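PDB 1Q7H: PUA domain-containing protein from Thermoplasma acidophilum DSM 1728, which is of unknown function but carries a PUA domain and may bind RNA, possibly in a role linked to translation initiation. Local coordinates for residues P92-M97 / E128-K133; V73-G78 / I107-S112; K47-Q52 / V60-Y65; M121-A126 / R134-R139. All blocks are in the same frame, centred on the assembly; numbering follows the deposited sequence.

Interaction 1 of 4, residues P92-M97 / E128-K133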
loop_
_atom_site.group_PDB
_atom_site.type_symbol
_atom_site.label_atom_id
_atom_site.label_comp_id
_atom_site.label_asym_id
_atom_site.label_seq_id
_atom_site.Cartn_x
_atom_site.Cartn_y
_atom_site.Cartn_z
ATOM N N PRO A 92 -11.752 5.812 14.916
ATOM C CA PRO A 92 -12.198 7.204 15.051
ATOM C C PRO A 92 -11.621 8.141 13.997
ATOM O O PRO A 92 -12.194 9.194 13.706
ATOM C CB PRO A 92 -11.722 7.588 16.450
ATOM C CG PRO A 92 -11.692 6.295 17.170
ATOM C CD PRO A 92 -11.101 5.359 16.156
ATOM N N GLY A 93 -10.480 7.775 13.430
ATOM C CA GLY A 93 -9.870 8.634 12.428
ATOM C C GLY A 93 -10.234 8.284 11.000
ATOM O O GLY A 93 -9.711 8.880 10.056
ATOM N N ILE A 94 -11.129 7.319 10.825
ATOM C CA ILE A 94 -11.536 6.921 9.484
ATOM C C ILE A 94 -12.762 7.693 9.004
ATOM O O ILE A 94 -13.797 7.722 9.667
ATOM C CB ILE A 94 -11.810 5.402 9.416
ATOM C CG1 ILE A 94 -10.484 4.642 9.549
ATOM C CG2 ILE A 94 -12.513 5.045 8.104
ATOM C CD1 ILE A 94 -10.628 3.134 9.538
ATOM N N VAL A 95 -12.628 8.328 7.846
ATOM C CA VAL A 95 -13.707 9.103 7.253
ATOM C C VAL A 95 -14.607 8.215 6.383
ATOM O O VAL A 95 -15.833 8.304 6.441
ATOM C CB VAL A 95 -13.127 10.245 6.395
ATOM C CG1 VAL A 95 -14.245 11.061 5.778
ATOM C CG2 VAL A 95 -12.240 11.123 7.248
ATOM N N SER A 96 -13.994 7.350 5.582
ATOM C CA SER A 96 -14.754 6.456 4.719
ATOM C C SER A 96 -13.863 5.315 4.276
ATOM O O SER A 96 -12.651 5.388 4.403
ATOM C CB SER A 96 -15.268 7.213 3.489
ATOM O OG SER A 96 -14.176 7.694 2.719
HETATM N N MSE A 97 -14.462 4.256 3.756
HETATM C CA MSE A 97 -13.678 3.129 3.299
HETATM C C MSE A 97 -14.524 2.225 2.420
HETATM O O MSE A 97 -15.755 2.315 2.422
HETATM C CB MSE A 97 -13.130 2.347 4.503
HETATM C CG MSE A 97 -14.188 1.585 5.295
HETATM SE SE MSE A 97 -13.636 0.969 7.076
HETATM C CE MSE A 97 -12.326 -0.384 6.614
ATOM N N GLU A 128 -18.269 -3.293 10.881
ATOM C CA GLU A 128 -18.067 -2.998 12.293
ATOM C C GLU A 128 -17.369 -1.656 12.495
ATOM O O GLU A 128 -17.704 -0.914 13.421
ATOM C CB GLU A 128 -17.268 -4.138 12.946
ATOM C CG GLU A 128 -16.852 -3.883 14.388
ATOM C CD GLU A 128 -16.346 -5.141 15.099
ATOM O OE1 GLU A 128 -15.818 -6.053 14.437
ATOM O OE2 GLU A 128 -16.470 -5.202 16.331
ATOM N N VAL A 129 -16.403 -1.340 11.637
ATOM C CA VAL A 129 -15.698 -0.061 11.750
ATOM C C VAL A 129 -16.644 1.131 11.599
ATOM O O VAL A 129 -16.643 2.039 12.423
ATOM C CB VAL A 129 -14.581 0.089 10.673
ATOM C CG1 VAL A 129 -14.022 1.517 10.675
ATOM C CG2 VAL A 129 -13.463 -0.909 10.932
HETATM N N MSE A 130 -17.457 1.127 10.548
HETATM C CA MSE A 130 -18.353 2.246 10.304
HETATM C C MSE A 130 -19.531 2.345 11.275
HETATM O O MSE A 130 -20.081 3.426 11.481
HETATM C CB MSE A 130 -18.857 2.201 8.857
HETATM C CG MSE A 130 -17.745 2.285 7.793
HETATM SE SE MSE A 130 -16.381 3.690 8.118
HETATM C CE MSE A 130 -17.453 5.264 7.766
ATOM N N ALA A 131 -19.910 1.230 11.886
ATOM C CA ALA A 131 -21.017 1.248 12.833
ATOM C C ALA A 131 -20.593 1.619 14.256
ATOM O O ALA A 131 -21.365 2.225 14.985
ATOM C CB ALA A 131 -21.738 -0.115 12.838
ATOM N N THR A 132 -19.372 1.262 14.645
ATOM C CA THR A 132 -18.891 1.552 15.997
ATOM C C THR A 132 -17.930 2.740 16.059
ATOM O O THR A 132 -17.947 3.517 17.020
ATOM C CB THR A 132 -18.143 0.340 16.611
ATOM O OG1 THR A 132 -16.888 0.160 15.932
ATOM C CG2 THR A 132 -18.985 -0.945 16.481
ATOM N N LYS A 133 -17.105 2.878 15.027
ATOM C CA LYS A 133 -16.105 3.946 14.966
ATOM C C LYS A 133 -15.166 3.849 16.158
ATOM O O LYS A 133 -14.769 4.860 16.738
ATOM C CB LYS A 133 -16.758 5.335 14.940
ATOM C CG LYS A 133 -17.184 5.813 13.560
ATOM C CD LYS A 133 -16.016 5.740 12.576
ATOM C CE LYS A 133 -16.011 6.923 11.622
ATOM N NZ LYS A 133 -17.264 7.015 10.831
HETATM O O HOH W 1 -17.361 8.771 8.884
#
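Ile94 and Met97 of strand 94-97 face Val129 and Met130 of helix 128-132, the two elements running at 140° to each other with a closest axis separation of 9.7 Å. This places a helix of the PUA domain against an edge strand of its sheet. The backbones draw together toward Pro92 and Lys133, whose CA atoms are 5.1 Å apart. A classic beta bulge, with Val95 and Ser96 both facing Thr74 of strand 72-75, turns those two residues away from the helix and leaves Ile94 and Met97 on the side facing it.

Val129 CG1, anti to its backbone N (chi1 171°), serves both: it lies 3.9 Å from Ile94 CD1, the two side chains crossing at about a right angle, and 3.7 Å from Met97 SE. The selenomethionine chains of Met97 and Met130 slide past each other in opposite directions, SE to SE 4.0 Å. No direct hydrogen bond joins the segments. Lys133, which leaves the helix with positive phi (59°), folds its chain back so that CE lies 3.1 Å from Ile94 O. Its NZ donates to a water 2.6 Å away, which in turn donates to Val95 O at 2.9 Å.

Interaction 2 of 4, residues V73-G78 / I107-S112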
loop_
_atom_site.group_PDB
_atom_site.type_symbol
_atom_site.label_atom_id
_atom_site.label_comp_id
_atom_site.label_asym_id
_atom_site.label_seq_id
_atom_site.Cartn_x
_atom_site.Cartn_y
_atom_site.Cartn_z
ATOM N N VAL A 73 -9.086 3.350 2.113
ATOM C CA VAL A 73 -9.525 3.853 3.405
ATOM C C VAL A 73 -9.071 5.295 3.516
ATOM O O VAL A 73 -7.890 5.595 3.353
ATOM C CB VAL A 73 -8.894 3.051 4.561
ATOM C CG1 VAL A 73 -9.364 3.593 5.889
ATOM C CG2 VAL A 73 -9.257 1.580 4.422
ATOM N N THR A 74 -10.014 6.191 3.776
ATOM C CA THR A 74 -9.706 7.606 3.900
ATOM C C THR A 74 -9.705 8.028 5.361
ATOM O O THR A 74 -10.657 7.759 6.093
ATOM C CB THR A 74 -10.726 8.442 3.127
ATOM O OG1 THR A 74 -10.733 8.003 1.771
ATOM C CG2 THR A 74 -10.368 9.940 3.180
ATOM N N VAL A 75 -8.629 8.688 5.779
ATOM C CA VAL A 75 -8.499 9.134 7.159
ATOM C C VAL A 75 -8.545 10.655 7.262
ATOM O O VAL A 75 -8.334 11.356 6.269
ATOM C CB VAL A 75 -7.196 8.590 7.781
ATOM C CG1 VAL A 75 -7.172 7.056 7.654
ATOM C CG2 VAL A 75 -5.985 9.198 7.094
ATOM N N ASP A 76 -8.828 11.171 8.458
ATOM C CA ASP A 76 -8.923 12.610 8.622
ATOM C C ASP A 76 -7.579 13.274 8.864
ATOM O O ASP A 76 -6.557 12.615 8.974
ATOM C CB ASP A 76 -9.929 12.988 9.736
ATOM C CG ASP A 76 -9.522 12.481 11.124
ATOM O OD1 ASP A 76 -8.320 12.342 11.405
ATOM O OD2 ASP A 76 -10.425 12.237 11.952
ATOM N N GLU A 77 -7.603 14.595 8.935
ATOM C CA GLU A 77 -6.409 15.390 9.127
ATOM C C GLU A 77 -5.612 14.984 10.357
ATOM O O GLU A 77 -4.388 14.907 10.307
ATOM C CB GLU A 77 -6.793 16.866 9.230
ATOM C CG GLU A 77 -5.624 17.809 9.046
ATOM C CD GLU A 77 -6.014 19.266 9.225
ATOM O OE1 GLU A 77 -5.200 20.141 8.857
ATOM O OE2 GLU A 77 -7.127 19.532 9.739
ATOM N N GLY A 78 -6.308 14.720 11.460
ATOM C CA GLY A 78 -5.629 14.342 12.682
ATOM C C GLY A 78 -4.876 13.024 12.630
ATOM O O GLY A 78 -3.841 12.877 13.286
ATOM N N ILE A 107 -5.053 -2.929 2.809
ATOM C CA ILE A 107 -5.775 -1.690 2.554
ATOM C C ILE A 107 -4.813 -0.581 2.168
ATOM O O ILE A 107 -3.632 -0.600 2.521
ATOM C CB ILE A 107 -6.611 -1.233 3.774
ATOM C CG1 ILE A 107 -5.698 -0.943 4.968
ATOM C CG2 ILE A 107 -7.642 -2.297 4.107
ATOM C CD1 ILE A 107 -6.365 -0.163 6.072
ATOM N N PHE A 108 -5.341 0.397 1.446
ATOM C CA PHE A 108 -4.554 1.511 0.962
ATOM C C PHE A 108 -5.134 2.773 1.564
ATOM O O PHE A 108 -6.256 3.162 1.259
ATOM C CB PHE A 108 -4.613 1.489 -0.562
ATOM C CG PHE A 108 -4.297 0.136 -1.125
ATOM C CD1 PHE A 108 -3.052 -0.437 -0.902
ATOM C CD2 PHE A 108 -5.267 -0.608 -1.784
ATOM C CE1 PHE A 108 -2.772 -1.742 -1.322
ATOM C CE2 PHE A 108 -5.005 -1.911 -2.208
ATOM C CZ PHE A 108 -3.754 -2.483 -1.978
ATOM N N VAL A 109 -4.343 3.388 2.435
ATOM C CA VAL A 109 -4.732 4.567 3.181
ATOM C C VAL A 109 -4.459 5.876 2.476
ATOM O O VAL A 109 -3.343 6.133 2.045
ATOM C CB VAL A 109 -3.998 4.600 4.541
ATOM C CG1 VAL A 109 -4.523 5.752 5.389
ATOM C CG2 VAL A 109 -4.162 3.259 5.247
ATOM N N LYS A 110 -5.481 6.719 2.385
ATOM C CA LYS A 110 -5.311 8.008 1.741
ATOM C C LYS A 110 -5.759 9.165 2.618
ATOM O O LYS A 110 -6.604 9.020 3.501
ATOM C CB LYS A 110 -6.086 8.063 0.424
ATOM C CG LYS A 110 -7.558 7.785 0.577
ATOM C CD LYS A 110 -8.315 8.053 -0.718
ATOM C CE LYS A 110 -8.629 9.521 -0.883
ATOM N NZ LYS A 110 -9.524 9.780 -2.043
ATOM N N SER A 111 -5.156 10.316 2.360
ATOM C CA SER A 111 -5.486 11.544 3.058
ATOM C C SER A 111 -6.804 12.038 2.472
ATOM O O SER A 111 -7.144 11.714 1.338
ATOM C CB SER A 111 -4.397 12.592 2.789
ATOM O OG SER A 111 -4.902 13.907 2.952
ATOM N N SER A 112 -7.535 12.847 3.227
ATOM C CA SER A 112 -8.783 13.407 2.720
ATOM C C SER A 112 -8.461 14.340 1.538
ATOM O O SER A 112 -9.354 14.726 0.775
ATOM C CB SER A 112 -9.501 14.184 3.825
ATOM O OG SER A 112 -8.738 15.315 4.213
HETATM O O HOH W 2 -12.029 9.653 -0.261
HETATM O O HOH W 3 -6.424 13.494 5.813
#
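Val73 and Val109 are paired in parallel register: Val73 N donates to Phe108 O (3.0 Å) and Val73 O accepts from Lys110 N (2.8 Å, N-H...O angle 167°). Val75 N then bonds to Lys110 O at 3.1 Å, so Lys110 is gripped through both its N and its O.

On one face of the pair, Val73 CG2 meets Ile107 CD1 at 3.8 Å, while Val75 CG1 touches Val109 CG1 at 3.7 Å, these valine side chains crossing at about a right angle. The other face carries Thr74 and Lys110. Lys110 CG, set between the backbone N and the carbonyl carbon (chi1 57°), lies 3.4 Å from Thr74 OG1, and a water links that hydroxyl to Lys110 NZ. Past the last regular bond a second water joins the segments, donating to Val75 O and accepting from Ser112 N, each at 2.9 Å.

Further out, Leu89 packs on Val73 and Val75, Ile101 on Val73 and Ile107, and Ser111 OG is hydrogen-bonded to Glu80. With strand 94-97 antiparallel on the far side of 72-75 and 116-122 antiparallel beyond 106-111, this is the parallel pair within the mixed beta sheet of the PUA fold.

Interaction 3 of 4, residues K47-Q52 / V60-Y65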
loop_
_atom_site.group_PDB
_atom_site.type_symbol
_atom_site.label_atom_id
_atom_site.label_comp_id
_atom_site.label_asym_id
_atom_site.label_seq_id
_atom_site.Cartn_x
_atom_site.Cartn_y
_atom_site.Cartn_z
ATOM N N LYS A 47 12.247 4.690 -9.167
ATOM C CA LYS A 47 11.562 4.713 -7.877
ATOM C C LYS A 47 11.033 3.327 -7.510
ATOM O O LYS A 47 10.572 2.587 -8.372
ATOM C CB LYS A 47 10.398 5.707 -7.896
ATOM C CG LYS A 47 10.791 7.162 -7.683
ATOM C CD LYS A 47 9.625 7.963 -7.094
ATOM C CE LYS A 47 8.527 8.272 -8.112
ATOM N NZ LYS A 47 8.811 9.511 -8.904
ATOM N N PRO A 48 11.117 2.947 -6.225
ATOM C CA PRO A 48 10.607 1.625 -5.848
ATOM C C PRO A 48 9.081 1.638 -5.930
ATOM O O PRO A 48 8.431 2.493 -5.332
ATOM C CB PRO A 48 11.137 1.443 -4.421
ATOM C CG PRO A 48 11.210 2.846 -3.896
ATOM C CD PRO A 48 11.781 3.607 -5.085
HETATM N N MSE A 49 8.516 0.691 -6.674
HETATM C CA MSE A 49 7.071 0.622 -6.870
HETATM C C MSE A 49 6.359 -0.550 -6.193
HETATM O O MSE A 49 5.206 -0.422 -5.768
HETATM C CB MSE A 49 6.786 0.625 -8.371
HETATM C CG MSE A 49 7.297 1.888 -9.061
HETATM SE SE MSE A 49 6.250 3.463 -8.574
HETATM C CE MSE A 49 7.022 4.785 -9.753
ATOM N N VAL A 50 7.031 -1.690 -6.094
ATOM C CA VAL A 50 6.437 -2.854 -5.447
ATOM C C VAL A 50 7.480 -3.531 -4.570
ATOM O O VAL A 50 8.593 -3.793 -5.014
ATOM C CB VAL A 50 5.920 -3.881 -6.477
ATOM C CG1 VAL A 50 5.241 -5.028 -5.763
ATOM C CG2 VAL A 50 4.955 -3.220 -7.448
ATOM N N PHE A 51 7.119 -3.806 -3.321
ATOM C CA PHE A 51 8.032 -4.467 -2.402
ATOM C C PHE A 51 7.598 -5.911 -2.197
ATOM O O PHE A 51 6.403 -6.213 -2.123
ATOM C CB PHE A 51 8.037 -3.771 -1.033
ATOM C CG PHE A 51 8.513 -2.351 -1.069
ATOM C CD1 PHE A 51 9.841 -2.056 -1.352
ATOM C CD2 PHE A 51 7.632 -1.305 -0.810
ATOM C CE1 PHE A 51 10.294 -0.728 -1.379
ATOM C CE2 PHE A 51 8.075 0.021 -0.832
ATOM C CZ PHE A 51 9.410 0.308 -1.119
ATOM N N GLN A 52 8.576 -6.798 -2.119
ATOM C CA GLN A 52 8.323 -8.204 -1.866
ATOM C C GLN A 52 8.844 -8.395 -0.445
ATOM O O GLN A 52 10.037 -8.572 -0.233
ATOM C CB GLN A 52 9.113 -9.072 -2.841
ATOM C CG GLN A 52 9.003 -10.577 -2.613
ATOM C CD GLN A 52 7.596 -11.122 -2.808
ATOM O OE1 GLN A 52 6.774 -11.099 -1.894
ATOM N NE2 GLN A 52 7.313 -11.616 -4.012
ATOM N N VAL A 60 4.106 3.573 -1.563
ATOM C CA VAL A 60 3.244 4.734 -1.542
ATOM C C VAL A 60 3.437 5.508 -2.845
ATOM O O VAL A 60 2.537 6.223 -3.268
ATOM C CB VAL A 60 3.519 5.655 -0.329
ATOM C CG1 VAL A 60 2.943 5.022 0.938
ATOM C CG2 VAL A 60 5.020 5.895 -0.177
ATOM N N TYR A 61 4.597 5.355 -3.491
ATOM C CA TYR A 61 4.828 6.051 -4.760
ATOM C C TYR A 61 3.939 5.437 -5.829
ATOM O O TYR A 61 3.354 6.152 -6.638
ATOM C CB TYR A 61 6.290 5.944 -5.213
ATOM C CG TYR A 61 7.283 6.391 -4.175
ATOM C CD1 TYR A 61 7.005 7.471 -3.333
ATOM C CD2 TYR A 61 8.501 5.730 -4.022
ATOM C CE1 TYR A 61 7.921 7.879 -2.357
ATOM C CE2 TYR A 61 9.420 6.127 -3.057
ATOM C CZ TYR A 61 9.127 7.197 -2.229
ATOM O OH TYR A 61 10.036 7.570 -1.274
ATOM N N LEU A 62 3.843 4.109 -5.841
ATOM C CA LEU A 62 2.998 3.455 -6.829
ATOM C C LEU A 62 1.535 3.811 -6.561
ATOM O O LEU A 62 0.780 4.080 -7.487
ATOM C CB LEU A 62 3.178 1.934 -6.801
ATOM C CG LEU A 62 2.243 1.170 -7.752
ATOM C CD1 LEU A 62 2.417 1.695 -9.185
ATOM C CD2 LEU A 62 2.554 -0.313 -7.708
ATOM N N LEU A 63 1.134 3.823 -5.295
ATOM C CA LEU A 63 -0.245 4.155 -4.966
ATOM C C LEU A 63 -0.639 5.528 -5.521
ATOM O O LEU A 63 -1.785 5.747 -5.924
ATOM C CB LEU A 63 -0.453 4.135 -3.452
ATOM C CG LEU A 63 -0.423 2.778 -2.739
ATOM C CD1 LEU A 63 -0.729 2.995 -1.269
ATOM C CD2 LEU A 63 -1.443 1.830 -3.339
ATOM N N ASN A 64 0.316 6.447 -5.558
ATOM C CA ASN A 64 0.029 7.788 -6.039
ATOM C C ASN A 64 0.236 7.946 -7.531
ATOM O O ASN A 64 -0.263 8.892 -8.127
ATOM C CB ASN A 64 0.854 8.809 -5.256
ATOM C CG ASN A 64 0.351 8.976 -3.832
ATOM O OD1 ASN A 64 1.071 8.725 -2.849
ATOM N ND2 ASN A 64 -0.900 9.394 -3.712
ATOM N N TYR A 65 0.957 7.005 -8.136
ATOM C CA TYR A 65 1.204 7.028 -9.571
ATOM C C TYR A 65 0.043 6.329 -10.296
ATOM O O TYR A 65 -0.412 6.775 -11.344
ATOM C CB TYR A 65 2.531 6.322 -9.871
ATOM C CG TYR A 65 2.757 5.988 -11.329
ATOM C CD1 TYR A 65 2.602 6.958 -12.320
ATOM C CD2 TYR A 65 3.159 4.709 -11.716
ATOM C CE1 TYR A 65 2.842 6.667 -13.659
ATOM C CE2 TYR A 65 3.411 4.408 -13.057
ATOM C CZ TYR A 65 3.250 5.391 -14.023
ATOM O OH TYR A 65 3.494 5.109 -15.352
#
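Tyr61 presents both a face and an edge to the strand that carries Lys47 and Pro48. Lys47 CD lies over one face of the ring, 4.0 Å from Tyr61 CD2, with the lysine chain crossing the tyrosine at about a right angle. Pro48 O comes in at the edge, near the ring plane, 3.5 Å from CD2 of Tyr61, while the proline ring crosses obliquely and sets its CG 3.8 Å from Tyr61 CE2.

Met49, a selenomethionine, bends at chi2 (-70°), which brings SE against the helix backbone, 3.7 Å from Leu62 CA. The methyl CE continues to Tyr65, 4.3 Å from its CD2 and oblique to that ring. Leu62 points toward the strand, with CB and CD2 both against Met49 O, CB at 3.3 Å. Val50 and Leu62 lie side by side pointing the same way, Val50 CG2 to Leu62 CD2 3.8 Å. Across the segments the contact has no direct hydrogen bond, but Ser59 OG bonds both Pro48 O and Leu62 N.

The strand and helix 60-65 stand at 107° with axes 6.9 Å apart. Strand 47-52 lies between strands 40-44 and 56-58 of the antiparallel sheet in the DUF1947 region, and Met19 of helix 9-20 packs on both Val50 and Leu62. From the same helical turn Leu63 reaches Phe116 and Val119 of strand 116-122 in the PUA domain.

Interaction 4 of 4, residues M121-A126 / R134-R139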
loop_
_atom_site.group_PDB
_atom_site.type_symbol
_atom_site.label_atom_id
_atom_site.label_comp_id
_atom_site.label_asym_id
_atom_site.label_seq_id
_atom_site.Cartn_x
_atom_site.Cartn_y
_atom_site.Cartn_z
HETATM N N MSE A 121 -3.014 -3.478 6.756
HETATM C CA MSE A 121 -3.627 -4.787 6.764
HETATM C C MSE A 121 -4.811 -4.584 7.709
HETATM O O MSE A 121 -4.631 -4.215 8.871
HETATM C CB MSE A 121 -2.641 -5.807 7.327
HETATM C CG MSE A 121 -2.633 -7.129 6.596
HETATM SE SE MSE A 121 -2.040 -7.008 4.738
HETATM C CE MSE A 121 -2.760 -8.692 4.121
ATOM N N ALA A 122 -6.017 -4.786 7.200
ATOM C CA ALA A 122 -7.219 -4.593 7.999
ATOM C C ALA A 122 -7.289 -5.503 9.220
ATOM O O ALA A 122 -6.985 -6.691 9.146
ATOM C CB ALA A 122 -8.456 -4.801 7.126
ATOM N N GLU A 123 -7.718 -4.935 10.339
ATOM C CA GLU A 123 -7.868 -5.678 11.583
ATOM C C GLU A 123 -9.355 -5.817 11.935
ATOM O O GLU A 123 -9.702 -6.476 12.911
ATOM C CB GLU A 123 -7.155 -4.937 12.713
ATOM C CG GLU A 123 -5.662 -4.809 12.524
ATOM C CD GLU A 123 -4.920 -6.043 12.964
ATOM O OE1 GLU A 123 -3.683 -6.081 12.817
ATOM O OE2 GLU A 123 -5.578 -6.974 13.463
HETATM N N MSE A 124 -10.217 -5.189 11.137
HETATM C CA MSE A 124 -11.667 -5.211 11.348
HETATM C C MSE A 124 -12.401 -5.182 10.006
HETATM O O MSE A 124 -11.841 -4.735 9.000
HETATM C CB MSE A 124 -12.114 -3.976 12.149
HETATM C CG MSE A 124 -11.591 -3.877 13.577
HETATM SE SE MSE A 124 -11.996 -2.155 14.417
HETATM C CE MSE A 124 -13.911 -2.373 14.642
ATOM N N ASP A 125 -13.653 -5.646 9.996
ATOM C CA ASP A 125 -14.469 -5.614 8.785
ATOM C C ASP A 125 -15.031 -4.192 8.635
ATOM O O ASP A 125 -15.279 -3.510 9.630
ATOM C CB ASP A 125 -15.645 -6.596 8.869
ATOM C CG ASP A 125 -15.206 -8.045 9.015
ATOM O OD1 ASP A 125 -14.151 -8.440 8.459
ATOM O OD2 ASP A 125 -15.942 -8.801 9.682
ATOM N N ALA A 126 -15.246 -3.751 7.398
ATOM C CA ALA A 126 -15.764 -2.411 7.164
ATOM C C ALA A 126 -17.086 -2.150 7.897
ATOM O O ALA A 126 -17.337 -1.039 8.359
ATOM C CB ALA A 126 -15.940 -2.175 5.676
ATOM N N ARG A 134 -14.826 2.625 16.537
ATOM C CA ARG A 134 -13.900 2.417 17.641
ATOM C C ARG A 134 -13.127 1.129 17.435
ATOM O O ARG A 134 -13.624 0.188 16.814
ATOM C CB ARG A 134 -14.631 2.370 18.989
ATOM C CG ARG A 134 -15.464 1.125 19.234
ATOM C CD ARG A 134 -15.665 0.900 20.736
ATOM N NE ARG A 134 -16.852 0.104 21.055
ATOM C CZ ARG A 134 -17.168 -1.051 20.476
ATOM N NH1 ARG A 134 -16.390 -1.563 19.533
ATOM N NH2 ARG A 134 -18.260 -1.701 20.843
ATOM N N GLY A 135 -11.899 1.099 17.946
ATOM C CA GLY A 135 -11.069 -0.085 17.815
ATOM C C GLY A 135 -9.962 0.111 16.802
ATOM O O GLY A 135 -9.957 1.095 16.071
ATOM N N LYS A 136 -9.012 -0.816 16.771
ATOM C CA LYS A 136 -7.913 -0.744 15.822
ATOM C C LYS A 136 -8.423 -1.254 14.482
ATOM O O LYS A 136 -8.704 -2.441 14.324
ATOM C CB LYS A 136 -6.744 -1.611 16.291
ATOM C CG LYS A 136 -5.537 -1.556 15.359
ATOM C CD LYS A 136 -4.394 -2.424 15.851
ATOM C CE LYS A 136 -3.811 -1.900 17.156
ATOM N NZ LYS A 136 -2.618 -2.688 17.590
ATOM N N ALA A 137 -8.547 -0.354 13.517
ATOM C CA ALA A 137 -9.039 -0.722 12.191
ATOM C C ALA A 137 -7.985 -1.427 11.334
ATOM O O ALA A 137 -8.309 -2.316 10.543
ATOM C CB ALA A 137 -9.552 0.524 11.467
ATOM N N ALA A 138 -6.722 -1.045 11.496
ATOM C CA ALA A 138 -5.658 -1.661 10.708
ATOM C C ALA A 138 -4.280 -1.422 11.277
ATOM O O ALA A 138 -4.071 -0.499 12.062
ATOM C CB ALA A 138 -5.700 -1.116 9.285
ATOM N N ARG A 139 -3.341 -2.275 10.893
ATOM C CA ARG A 139 -1.961 -2.077 11.295
ATOM C C ARG A 139 -1.299 -1.598 10.006
ATOM O O ARG A 139 -1.636 -2.087 8.927
ATOM C CB ARG A 139 -1.320 -3.379 11.776
ATOM C CG ARG A 139 -1.189 -4.481 10.738
ATOM C CD ARG A 139 -0.359 -5.651 11.299
ATOM N NE ARG A 139 -0.325 -6.799 10.391
ATOM C CZ ARG A 139 -1.355 -7.615 10.180
ATOM N NH1 ARG A 139 -2.505 -7.420 10.819
ATOM N NH2 ARG A 139 -1.250 -8.612 9.308
HETATM O O HOH W 4 -5.082 -8.796 9.936
HETATM O O HOH W 5 -10.501 -2.257 8.765
#
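Glu123 and Arg139 form a salt bridge, NH1 of Arg139 donating to OE1 of Glu123 over 2.7 Å (N-H...O angle 140°). Arg139 CG lies between the backbone N and the carbonyl carbon (chi1 64°), and the chain runs extended from there to NE. The carboxylate lies at the guanidinium edge, but NH1 meets OE1 from above the carboxylate plane, the two groups turned 62° apart. One face of the guanidinium is covered by Met121, whose CB stands 3.6 Å above its centre. A water at the edge accepts from NH1 and donates to Ala122 O, a second polar contact limiting how the guanidinium can turn.

Met121 and Arg139 are also an antiparallel hydrogen-bonded pair, Met121 N to Arg139 O 2.9 Å and Arg139 N to Met121 O 3.1 Å. Beyond the non-hydrogen-bonded pair Ala122-Ala138, Glu123 N donates to Ala137 O at 2.7 Å. A water shared with Met124 O donates to that same carbonyl.

Packing then takes over: Ala138 CB lies 3.3 Å from Met121 O, and selenomethionine Met124 sets SE 3.3 Å from Lys136 O and CE 3.4 Å from Arg134 O.

Ala137 and Ala138 both face Leu89 in a classic beta bulge. Strand 116-122 lies in the PUA sheet between 106-111 and 136-142, with Ile107 touching both Ala122 and Ala138, while Met124 leans on Val129 and Thr132 of helix 126-132.

Overall arrangement
From the N terminus, interaction 3 comes first, closing the short connection, including strand 56-58, between strand 47-52 and helix 60-65 within the DUF1947 region. The other three follow in the PUA domain. Interaction 2 pairs 73-78 with 107-112, and interaction 1 opens between those segments but closes at 128-133, so the two cross. Interaction 4 starts after interaction 2 has closed and crosses interaction 1, since 121-126 lies between the segments of interaction 1 and 134-139 follows them. They touch: Val95 N to Thr74 O links 1 and 2, Ile107 CD1 to Ala138 CB links 2 and 4, and Ile94 CD1 to Ala137 CB links 1 and 4. Leu63 against Phe108 connects interaction 3 to the PUA sheet.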